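Local structure of putative hyaluronoglucosaminidase (Clostridium perfringens, 6PWI) at residues A474-D479 and E493-V498; A562-A567 and I614-D619. The protein probably acts as a secreted family 84 glycoside hydrolase with hexosaminidase activity; this piece carries its predicted beta-N-acetylglucosaminidase domain. All blocks are in the same frame, centred on the assembly; numbering follows the deposited sequence.

Both contacts lie in the helical region that follows the eight-stranded parallel barrel of this family 84 hydrolase. Contact 1 is the nearer to the centre of the chain, about 21 Å from it; contact 2 is about 36 Å out, on the same side. Their centres are 16 Å apart, and their nearest atoms about 6 Å, so they do not touch. Shared helices connect them. In helix 613-623, Leu613 touches His476 and Leu495 of contact 1, while Phe616 and Ile617 belong to contact 2. Tyr523 of helix 513-536 meets both Leu495 and Phe616. Both contacts are away from Asp299, the predicted proton donor.

Contact 1 (A474-D479 and E493-V498); sequences AKHMSD and EELRPV
Lys475 reaches across to Glu494, and beside it His476 meets Leu495. The lysine starts with CG anti to its own carbonyl carbon (chi1 -83°) and then runs out extended. At the root, CB lies over one face of the neighbouring His476 ring, 3.9 Å above the ring plane and offset toward the rim. CG and CD carry the chain across without a close contact to 493-498. Further out, CE comes within 3.6 Å of Glu494 OE1. At the tip, Lys475 NZ is 4.0 Å from Glu494 OE1. The salt bridge is therefore a long one, and the last methylene of the lysine also packs against OE1.

This is a joint between two helices of the region that follows the TIM (beta/alpha)8 barrel in the chain. Between helices 467-475 and 496-507 the chain runs through a connection with no helix or strand of its own. His476 ND1 is hydrogen-bonded to Ser492 OG, and the backbones of Lys475 and Ser492 are bonded as well. A water also joins the two segments. It donates to Lys475 O at 3.3 Å and accepts from Glu493 N at 3.1 Å.

His476 and Leu495, both buried, form the other half. Leu495 CD2 approaches His476 CE1 obliquely at 3.9 Å, and the two side chains cross at about a right angle. Leu613 of helix 613-623 touches both.

Within 493-498, Arg496 holds Glu493 in a salt bridge. Arg496 NH2 is 2.8 Å from Glu493 OE2, with an N-H...O angle of 154°. The donor comes from above the carboxylate plane, 49° out of it. A weak bond joins Arg496 NE to Glu493 OE1, and Arg496 NH1 forms a further salt bridge with Glu500 OE1.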
ATOM      1  N   ALA A 474      12.174   9.370  -4.899  1.00 20.82           N
ATOM      2  CA  ALA A 474      11.910   7.943  -4.791  1.00 21.17           C
ATOM      3  C   ALA A 474      12.941   7.158  -5.595  1.00 21.89           C
ATOM      4  O   ALA A 474      13.277   6.030  -5.235  1.00 22.99           O
ATOM      5  CB  ALA A 474      10.499   7.621  -5.215  1.00 20.49           C
ATOM      6  N   LYS A 475      13.445   7.782  -6.667  1.00 22.52           N
ATOM      7  CA  LYS A 475      14.483   7.213  -7.516  1.00 22.89           C
ATOM      8  C   LYS A 475      15.746   6.886  -6.720  1.00 22.15           C
ATOM      9  O   LYS A 475      16.465   5.967  -7.100  1.00 22.35           O
ATOM     10  CB  LYS A 475      14.842   8.174  -8.653  1.00 22.79           C
ATOM     11  CG  LYS A 475      13.923   8.114  -9.862  1.00 23.61           C
ATOM     12  CD  LYS A 475      14.040   9.339 -10.737  1.00 24.16           C
ATOM     13  CE  LYS A 475      13.260   9.219 -12.026  1.00 25.21           C
ATOM     14  NZ  LYS A 475      13.199  10.526 -12.726  1.00 26.75           N
ATOM     15  N   HIS A 476      16.008   7.640  -5.640  1.00 21.81           N
ATOM     16  CA  HIS A 476      17.282   7.587  -4.931  1.00 22.05           C
ATOM     17  C   HIS A 476      17.103   7.126  -3.486  1.00 22.76           C
ATOM     18  O   HIS A 476      18.049   7.171  -2.685  1.00 21.62           O
ATOM     19  CB  HIS A 476      18.001   8.941  -5.007  1.00 20.87           C
ATOM     20  CG  HIS A 476      18.173   9.409  -6.408  1.00 21.33           C
ATOM     21  ND1 HIS A 476      18.985   8.742  -7.310  1.00 21.21           N
ATOM     22  CD2 HIS A 476      17.626  10.450  -7.072  1.00 21.32           C
ATOM     23  CE1 HIS A 476      18.933   9.355  -8.476  1.00 21.52           C
ATOM     24  NE2 HIS A 476      18.098  10.407  -8.356  1.00 21.73           N
ATOM     25  N   MET A 477      15.886   6.675  -3.161  1.00 21.94           N
ATOM     26  CA  MET A 477      15.621   6.228  -1.807  1.00 22.37           C
ATOM     27  C   MET A 477      14.826   4.927  -1.858  1.00 22.45           C
ATOM     28  O   MET A 477      13.595   4.955  -1.824  1.00 23.37           O
ATOM     29  CB  MET A 477      14.842   7.299  -1.037  1.00 22.98           C
ATOM     30  CG  MET A 477      15.547   8.638  -0.968  1.00 23.91           C
ATOM     31  SD  MET A 477      14.578   9.852  -0.044  1.00 26.92           S
ATOM     32  CE  MET A 477      15.395  11.384  -0.489  1.00 27.21           C
ATOM     33  N   SER A 478      15.529   3.789  -1.941  1.00 21.59           N
ATOM     34  CA  SER A 478      14.819   2.539  -2.161  1.00 21.71           C
ATOM     35  C   SER A 478      15.613   1.313  -1.728  1.00 22.20           C
ATOM     36  O   SER A 478      15.012   0.251  -1.585  1.00 22.86           O
ATOM     37  CB  SER A 478      14.307   2.402  -3.580  1.00 21.98           C
ATOM     38  OG  SER A 478      15.333   2.628  -4.538  1.00 22.24           O
ATOM     39  N   ASP A 479      16.931   1.449  -1.507  1.00 22.23           N
ATOM     40  CA  ASP A 479      17.743   0.285  -1.172  1.00 22.85           C
ATOM     41  C   ASP A 479      17.924   0.163   0.339  1.00 22.78           C
ATOM     42  O   ASP A 479      18.621   0.977   0.942  1.00 24.07           O
ATOM     43  CB  ASP A 479      19.092   0.276  -1.902  1.00 23.93           C
ATOM     44  CG  ASP A 479      19.885  -1.015  -1.711  1.00 25.48           C
ATOM     45  OD1 ASP A 479      19.333  -1.960  -1.101  1.00 26.80           O
ATOM     46  OD2 ASP A 479      21.058  -1.074  -2.170  1.00 25.37           O
ATOM     47  N   GLU A 493      18.548   3.630 -10.522  1.00 29.36           N
ATOM     48  CA  GLU A 493      18.797   2.716 -11.628  1.00 31.98           C
ATOM     49  C   GLU A 493      18.989   3.461 -12.950  1.00 32.08           C
ATOM     50  O   GLU A 493      19.826   3.068 -13.762  1.00 32.42           O
ATOM     51  CB  GLU A 493      17.736   1.618 -11.718  1.00 34.38           C
ATOM     52  CG  GLU A 493      18.106   0.493 -12.681  1.00 37.64           C
ATOM     53  CD  GLU A 493      19.431  -0.243 -12.486  1.00 41.60           C
ATOM     54  OE1 GLU A 493      20.035  -0.144 -11.385  1.00 42.70           O
ATOM     55  OE2 GLU A 493      19.860  -0.931 -13.440  1.00 42.11           O
ATOM     56  N   GLU A 494      18.214   4.526 -13.165  1.00 31.91           N
ATOM     57  CA  GLU A 494      18.318   5.312 -14.384  1.00 33.43           C
ATOM     58  C   GLU A 494      19.621   6.110 -14.413  1.00 31.70           C
ATOM     59  O   GLU A 494      20.203   6.304 -15.477  1.00 31.92           O
ATOM     60  CB  GLU A 494      17.134   6.267 -14.512  1.00 36.97           C
ATOM     61  CG  GLU A 494      15.939   5.644 -15.196  1.00 45.34           C
ATOM     62  CD  GLU A 494      14.936   6.648 -15.746  1.00 53.05           C
ATOM     63  OE1 GLU A 494      14.563   7.592 -15.010  1.00 56.68           O
ATOM     64  OE2 GLU A 494      14.532   6.486 -16.915  1.00 60.25           O
ATOM     65  N   LEU A 495      20.068   6.578 -13.245  1.00 28.70           N
ATOM     66  CA  LEU A 495      21.250   7.416 -13.154  1.00 27.11           C
ATOM     67  C   LEU A 495      22.527   6.577 -13.199  1.00 27.80           C
ATOM     68  O   LEU A 495      23.586   7.099 -13.547  1.00 29.34           O
ATOM     69  CB  LEU A 495      21.181   8.240 -11.865  1.00 25.91           C
ATOM     70  CG  LEU A 495      22.263   9.309 -11.725  1.00 25.34           C
ATOM     71  CD1 LEU A 495      22.102  10.375 -12.796  1.00 24.54           C
ATOM     72  CD2 LEU A 495      22.255   9.938 -10.339  1.00 24.89           C
ATOM     73  N   ARG A 496      22.418   5.283 -12.860  1.00 27.01           N
ATOM     74  CA  ARG A 496      23.562   4.404 -12.658  1.00 26.62           C
ATOM     75  C   ARG A 496      24.501   4.374 -13.868  1.00 26.69           C
ATOM     76  O   ARG A 496      25.711   4.483 -13.692  1.00 26.09           O
ATOM     77  CB  ARG A 496      23.128   2.989 -12.262  1.00 27.20           C
ATOM     78  CG  ARG A 496      24.299   2.063 -11.957  1.00 29.37           C
ATOM     79  CD  ARG A 496      23.964   0.586 -11.837  1.00 31.41           C
ATOM     80  NE  ARG A 496      22.944   0.227 -12.815  1.00 33.34           N
ATOM     81  CZ  ARG A 496      23.177  -0.097 -14.085  1.00 34.02           C
ATOM     82  NH1 ARG A 496      24.415  -0.130 -14.560  1.00 32.61           N
ATOM     83  NH2 ARG A 496      22.160  -0.384 -14.877  1.00 34.37           N
ATOM     84  N   PRO A 497      24.019   4.176 -15.121  1.00 27.34           N
ATOM     85  CA  PRO A 497      24.923   4.077 -16.270  1.00 26.22           C
ATOM     86  C   PRO A 497      25.690   5.380 -16.477  1.00 26.59           C
ATOM     87  O   PRO A 497      26.835   5.368 -16.933  1.00 25.93           O
ATOM     88  CB  PRO A 497      23.992   3.835 -17.470  1.00 25.90           C
ATOM     89  CG  PRO A 497      22.690   3.355 -16.865  1.00 25.82           C
ATOM     90  CD  PRO A 497      22.605   4.028 -15.512  1.00 26.63           C
ATOM     91  N   VAL A 498      25.042   6.498 -16.124  1.00 26.25           N
ATOM     92  CA  VAL A 498      25.628   7.817 -16.292  1.00 26.31           C
ATOM     93  C   VAL A 498      26.757   7.986 -15.273  1.00 27.23           C
ATOM     94  O   VAL A 498      27.840   8.446 -15.626  1.00 28.89           O
ATOM     95  CB  VAL A 498      24.570   8.939 -16.221  1.00 25.72           C
ATOM     96  CG1 VAL A 498      25.192  10.321 -16.363  1.00 25.18           C
ATOM     97  CG2 VAL A 498      23.464   8.753 -17.254  1.00 24.32           C
TER
HETATM   98  O   HOH W   1      15.730   3.554  -9.154  1.00 18.10           O

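Contact 2 (A562-A567 and I614-D619)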
ATOM      1  N   ALA A 562      30.108  19.654  -6.630  1.00 23.77           N
ATOM      2  CA  ALA A 562      31.390  20.238  -6.271  1.00 24.66           C
ATOM      3  C   ALA A 562      32.528  19.351  -6.776  1.00 25.65           C
ATOM      4  O   ALA A 562      33.487  19.858  -7.363  1.00 26.93           O
ATOM      5  CB  ALA A 562      31.477  20.481  -4.784  1.00 24.52           C
ATOM      6  N   TYR A 563      32.401  18.030  -6.575  1.00 24.53           N
ATOM      7  CA  TYR A 563      33.455  17.108  -6.968  1.00 25.11           C
ATOM      8  C   TYR A 563      33.609  17.085  -8.487  1.00 26.68           C
ATOM      9  O   TYR A 563      34.717  17.235  -8.990  1.00 28.75           O
ATOM     10  CB  TYR A 563      33.246  15.717  -6.369  1.00 24.21           C
ATOM     11  CG  TYR A 563      33.764  15.566  -4.963  1.00 24.37           C
ATOM     12  CD1 TYR A 563      35.089  15.837  -4.647  1.00 24.40           C
ATOM     13  CD2 TYR A 563      32.931  15.129  -3.946  1.00 24.25           C
ATOM     14  CE1 TYR A 563      35.570  15.689  -3.355  1.00 24.21           C
ATOM     15  CE2 TYR A 563      33.397  14.977  -2.650  1.00 24.60           C
ATOM     16  CZ  TYR A 563      34.718  15.256  -2.353  1.00 24.89           C
ATOM     17  OH  TYR A 563      35.162  15.106  -1.072  1.00 26.82           O
ATOM     18  N   ILE A 564      32.494  16.920  -9.209  1.00 26.48           N
ATOM     19  CA  ILE A 564      32.512  17.020 -10.657  1.00 26.38           C
ATOM     20  C   ILE A 564      33.152  18.344 -11.072  1.00 27.14           C
ATOM     21  O   ILE A 564      33.931  18.383 -12.021  1.00 29.17           O
ATOM     22  CB  ILE A 564      31.109  16.845 -11.265  1.00 26.25           C
ATOM     23  CG1 ILE A 564      30.547  15.450 -10.980  1.00 26.69           C
ATOM     24  CG2 ILE A 564      31.144  17.141 -12.760  1.00 25.43           C
ATOM     25  CD1 ILE A 564      29.041  15.353 -11.108  1.00 27.14           C
ATOM     26  N   ASN A 565      32.834  19.426 -10.359  1.00 26.83           N
ATOM     27  CA  ASN A 565      33.393  20.717 -10.725  1.00 26.21           C
ATOM     28  C   ASN A 565      34.907  20.692 -10.542  1.00 25.26           C
ATOM     29  O   ASN A 565      35.632  21.246 -11.358  1.00 24.87           O
ATOM     30  CB  ASN A 565      32.710  21.893 -10.024  1.00 26.56           C
ATOM     31  CG  ASN A 565      31.413  22.309 -10.692  1.00 27.24           C
ATOM     32  OD1 ASN A 565      31.200  22.060 -11.879  1.00 27.31           O
ATOM     33  ND2 ASN A 565      30.538  22.953  -9.939  1.00 28.77           N
ATOM     34  N   SER A 566      35.365  19.999  -9.495  1.00 24.55           N
ATOM     35  CA  SER A 566      36.778  19.886  -9.175  1.00 23.14           C
ATOM     36  C   SER A 566      37.511  19.131 -10.281  1.00 23.70           C
ATOM     37  O   SER A 566      38.574  19.559 -10.723  1.00 25.30           O
ATOM     38  CB  SER A 566      36.950  19.220  -7.841  1.00 22.25           C
ATOM     39  OG  SER A 566      38.316  18.987  -7.560  1.00 22.01           O
ATOM     40  N   ALA A 567      36.935  18.009 -10.723  1.00 24.08           N
ATOM     41  CA  ALA A 567      37.535  17.185 -11.762  1.00 24.64           C
ATOM     42  C   ALA A 567      37.678  17.990 -13.051  1.00 25.22           C
ATOM     43  O   ALA A 567      38.707  17.906 -13.714  1.00 26.04           O
ATOM     44  CB  ALA A 567      36.729  15.926 -11.976  1.00 23.37           C
ATOM     45  N   ILE A 614      26.315   7.788  -2.984  1.00 22.40           N
ATOM     46  CA  ILE A 614      27.407   7.937  -2.033  1.00 21.94           C
ATOM     47  C   ILE A 614      28.676   7.270  -2.582  1.00 22.84           C
ATOM     48  O   ILE A 614      29.753   7.877  -2.547  1.00 23.03           O
ATOM     49  CB  ILE A 614      26.993   7.472  -0.619  1.00 20.49           C
ATOM     50  CG1 ILE A 614      25.987   8.448  -0.004  1.00 20.27           C
ATOM     51  CG2 ILE A 614      28.198   7.288   0.285  1.00 20.23           C
ATOM     52  CD1 ILE A 614      25.272   7.919   1.214  1.00 19.14           C
ATOM     53  N   PRO A 615      28.614   6.020  -3.106  1.00 22.37           N
ATOM     54  CA  PRO A 615      29.789   5.384  -3.711  1.00 21.96           C
ATOM     55  C   PRO A 615      30.478   6.246  -4.767  1.00 22.29           C
ATOM     56  O   PRO A 615      31.703   6.251  -4.850  1.00 23.09           O
ATOM     57  CB  PRO A 615      29.218   4.082  -4.293  1.00 21.35           C
ATOM     58  CG  PRO A 615      28.069   3.759  -3.357  1.00 21.19           C
ATOM     59  CD  PRO A 615      27.457   5.109  -3.062  1.00 21.60           C
ATOM     60  N   PHE A 616      29.684   6.989  -5.548  1.00 22.43           N
ATOM     61  CA  PHE A 616      30.211   7.864  -6.583  1.00 22.16           C
ATOM     62  C   PHE A 616      31.004   9.009  -5.953  1.00 23.25           C
ATOM     63  O   PHE A 616      32.101   9.330  -6.412  1.00 23.47           O
ATOM     64  CB  PHE A 616      29.073   8.372  -7.468  1.00 21.88           C
ATOM     65  CG  PHE A 616      29.494   9.267  -8.609  1.00 22.94           C
ATOM     66  CD1 PHE A 616      30.596   8.956  -9.394  1.00 22.70           C
ATOM     67  CD2 PHE A 616      28.768  10.412  -8.917  1.00 22.96           C
ATOM     68  CE1 PHE A 616      30.968   9.778 -10.449  1.00 22.87           C
ATOM     69  CE2 PHE A 616      29.134  11.225  -9.982  1.00 22.94           C
ATOM     70  CZ  PHE A 616      30.236  10.910 -10.745  1.00 22.89           C
ATOM     71  N   ILE A 617      30.435   9.624  -4.906  1.00 22.96           N
ATOM     72  CA  ILE A 617      31.081  10.705  -4.183  1.00 23.58           C
ATOM     73  C   ILE A 617      32.428  10.210  -3.655  1.00 25.80           C
ATOM     74  O   ILE A 617      33.418  10.940  -3.691  1.00 26.37           O
ATOM     75  CB  ILE A 617      30.173  11.207  -3.043  1.00 23.15           C
ATOM     76  CG1 ILE A 617      28.973  11.991  -3.572  1.00 23.04           C
ATOM     77  CG2 ILE A 617      30.953  12.017  -2.019  1.00 22.38           C
ATOM     78  CD1 ILE A 617      28.024  12.453  -2.485  1.00 22.74           C
ATOM     79  N   LYS A 618      32.449   8.966  -3.158  1.00 26.27           N
ATOM     80  CA  LYS A 618      33.653   8.407  -2.568  1.00 26.38           C
ATOM     81  C   LYS A 618      34.692   8.162  -3.661  1.00 27.22           C
ATOM     82  O   LYS A 618      35.872   8.457  -3.477  1.00 28.19           O
ATOM     83  CB  LYS A 618      33.322   7.148  -1.762  1.00 25.52           C
ATOM     84  CG  LYS A 618      32.745   7.422  -0.381  1.00 26.70           C
ATOM     85  CD  LYS A 618      32.173   6.186   0.267  1.00 28.17           C
ATOM     86  CE  LYS A 618      31.701   6.412   1.688  1.00 29.21           C
ATOM     87  NZ  LYS A 618      31.145   5.165   2.268  1.00 28.64           N
ATOM     88  N   ASP A 619      34.221   7.640  -4.798  1.00 26.74           N
ATOM     89  CA  ASP A 619      35.040   7.380  -5.967  1.00 27.03           C
ATOM     90  C   ASP A 619      35.677   8.677  -6.461  1.00 27.53           C
ATOM     91  O   ASP A 619      36.884   8.725  -6.685  1.00 27.52           O
ATOM     92  CB  ASP A 619      34.219   6.710  -7.072  1.00 28.86           C
ATOM     93  CG  ASP A 619      34.293   5.191  -7.072  1.00 31.17           C
ATOM     94  OD1 ASP A 619      35.102   4.636  -6.287  1.00 30.88           O
ATOM     95  OD2 ASP A 619      33.553   4.566  -7.883  1.00 32.78           O
TER
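Tyr563 and Ile617 cross at about a right angle. The tyrosine ring points out from helix 540-572, and the isoleucine reaches it from helix 613-623. Ile617 CG2 does the touching. It lies 3.9 Å from Tyr563 CE2 and 4.2 Å from Tyr563 CD2. The approach to the ring is oblique. That methyl is the branch placed anti to the backbone N of Ile617, while CG1 takes the position beside that N. The tyrosine ring is also packed edge-to-face with Tyr582 of helix 575-591. A 1,2-ethanediol molecule, probably from the crystallisation liquor, sits about 3 Å from the Tyr563 side chain.

The second pair is looser. Ile564 CD1 comes to 4.3 Å from Phe616 CE2, again obliquely to the ring. Phe616 swings its ring toward helix 540-572 with CG anti to the backbone N (chi1 -178°). The Phe616 side chain also touches Ile499 and Phe502 of helix 496-507 and Ile519 and Tyr523 of helix 513-536.

All four residues are buried. No hydrogen bond crosses between the segments, and the contact is held by apolar packing. Side chains from several helices meeting round buried rings in this way are characteristic of the core of a helical bundle, here the one that follows the TIM barrel in the chain.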